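PDB 5O8P: L-lysine 6-monooxygenase involved in desferrioxamine biosynthesis from Erwinia amylovora CFBP1430, which catalyses the FAD- and NADPH-dependent N-hydroxylation of cadaverine, a step in the biosynthesis of the siderophore desferrioxamine. Local coordinates for the interface of chains A and B. Residues are numbered along the deposited sequence; one frame, centred on the assembly and turned at random. Chains: chain A/B, L-lysine 6-monooxygenase involved in desferrioxamine biosynthesis.

The interface of chains A and B. Residues chain A 85-89; chain B 419, 421-422.
In this two-fold symmetric interface between two copies of the monooxygenase, the carboxylate of B:Glu419 caps the start of a helix in chain A at A:Leu87 and A:Tyr88, helping to hold the two chains together. The patch has a twin with the chains exchanged, so the same cap is made twice in the A–B pair, one pair within a deposited assembly of four copies; whether this pairing is the biological one cannot be settled from the crystal structure alone.

Helix 87-93 of chain A begins with backbone N-H groups that have no preceding helical turn to accept them, and a glutamate from a loop of chain B suits the place because its carboxylate can supply acceptors. The amide N of A:Tyr88 donates to OE1 of B:Glu419 at 3.1 Å, with an angle of 153° at the hydrogen. OE1 receives it through its syn lone pair, on the side of the other carboxylate oxygen. That second oxygen, OE2, takes a weak bond from the amide N of A:Leu87 at 3.4 Å. This N lies about as near to OE1 of B:Glu419 (3.3 Å), so the bond from A:Tyr88 is the better defined of the two. The positive end of the helix dipole would probably favour the charged carboxylate here. Beyond CG the glutamate chain runs extended (chi2 -175°), carrying the acid across to the helix start.

A:Gly85 presents its backbone to the acid, its CA 4.1 Å from CD of B:Glu419; its positive phi (81°) is one that glycine adopts readily.

Next to this polar cap, B:Ile422 adds an apolar contact suited to its branched side chain. Its CG2 methyl lies anti to its own carbonyl carbon and meets CB of A:Tyr88 at 3.8 Å, while CG1 approaches the same carbon. The tyrosine thus touches the isoleucine through the root of its side chain, its ring pointing away. The CG2 methyl is also 3.8 Å from the carbonyl O of A:Gly85.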
loop_
_atom_site.group_PDB
_atom_site.type_symbol
_atom_site.label_atom_id
_atom_site.label_comp_id
_atom_site.label_asym_id
_atom_site.label_seq_id
_atom_site.Cartn_x
_atom_site.Cartn_y
_atom_site.Cartn_z
ATOM N N GLY A 85 4.095 25.782 -13.853
ATOM C CA GLY A 85 5.505 25.438 -13.988
ATOM C C GLY A 85 5.966 24.406 -12.973
ATOM O O GLY A 85 7.154 24.360 -12.652
ATOM N N LYS A 86 5.035 23.564 -12.512
ATOM C CA LYS A 86 5.283 22.542 -11.491
ATOM C C LYS A 86 4.843 21.117 -11.880
ATOM O O LYS A 86 4.756 20.234 -11.014
ATOM C CB LYS A 86 4.540 22.935 -10.211
ATOM C CG LYS A 86 3.022 22.792 -10.296
ATOM C CD LYS A 86 2.345 23.192 -9.003
ATOM C CE LYS A 86 2.478 22.130 -7.916
ATOM N NZ LYS A 86 1.874 22.616 -6.644
ATOM N N LEU A 87 4.549 20.874 -13.153
ATOM C CA LEU A 87 3.990 19.583 -13.557
ATOM C C LEU A 87 4.946 18.450 -13.231
ATOM O O LEU A 87 4.499 17.360 -12.890
ATOM C CB LEU A 87 3.627 19.563 -15.042
ATOM C CG LEU A 87 3.105 18.250 -15.636
ATOM C CD1 LEU A 87 1.834 17.748 -14.967
ATOM C CD2 LEU A 87 2.873 18.436 -17.128
ATOM N N TYR A 88 6.251 18.697 -13.320
ATOM C CA TYR A 88 7.210 17.648 -13.032
ATOM C C TYR A 88 7.208 17.288 -11.554
ATOM O O TYR A 88 7.427 16.130 -11.190
ATOM C CB TYR A 88 8.626 17.998 -13.509
ATOM C CG TYR A 88 9.392 16.752 -13.856
ATOM C CD1 TYR A 88 9.293 16.182 -15.125
ATOM C CD2 TYR A 88 10.168 16.093 -12.895
ATOM C CE1 TYR A 88 9.954 15.002 -15.433
ATOM C CE2 TYR A 88 10.837 14.910 -13.193
ATOM C CZ TYR A 88 10.728 14.366 -14.465
ATOM O OH TYR A 88 11.390 13.197 -14.780
ATOM N N SER A 89 6.952 18.274 -10.702
ATOM C CA SER A 89 6.837 18.015 -9.273
ATOM C C SER A 89 5.620 17.156 -8.983
ATOM O O SER A 89 5.695 16.208 -8.214
ATOM C CB SER A 89 6.748 19.304 -8.491
ATOM O OG SER A 89 6.664 18.991 -7.117
ATOM N N GLU B 419 10.480 23.214 -18.121
ATOM C CA GLU B 419 10.382 23.583 -16.684
ATOM C C GLU B 419 11.705 23.455 -15.927
ATOM O O GLU B 419 12.044 22.356 -15.481
ATOM C CB GLU B 419 9.322 22.729 -15.968
ATOM C CG GLU B 419 7.926 22.813 -16.584
ATOM C CD GLU B 419 6.859 22.062 -15.811
ATOM O OE1 GLU B 419 7.189 21.110 -15.071
ATOM O OE2 GLU B 419 5.672 22.433 -15.954
ATOM N N GLN B 421 12.818 24.924 -13.014
ATOM C CA GLN B 421 12.859 25.016 -11.557
ATOM C C GLN B 421 11.664 24.313 -10.891
ATOM O O GLN B 421 10.689 24.931 -10.426
ATOM C CB GLN B 421 12.954 26.453 -11.118
ATOM C CG GLN B 421 11.783 27.311 -11.572
ATOM C CD GLN B 421 12.135 28.782 -11.624
ATOM O OE1 GLN B 421 12.895 29.272 -10.785
ATOM N NE2 GLN B 421 11.573 29.505 -12.605
ATOM N N ILE B 422 11.805 22.985 -10.818
ATOM C CA ILE B 422 10.817 22.094 -10.166
ATOM C C ILE B 422 11.332 21.479 -8.862
ATOM O O ILE B 422 10.516 20.971 -8.102
ATOM C CB ILE B 422 10.321 20.937 -11.082
ATOM C CG1 ILE B 422 11.464 19.979 -11.492
ATOM C CG2 ILE B 422 9.551 21.490 -12.287
ATOM C CD1 ILE B 422 12.407 20.462 -12.573
#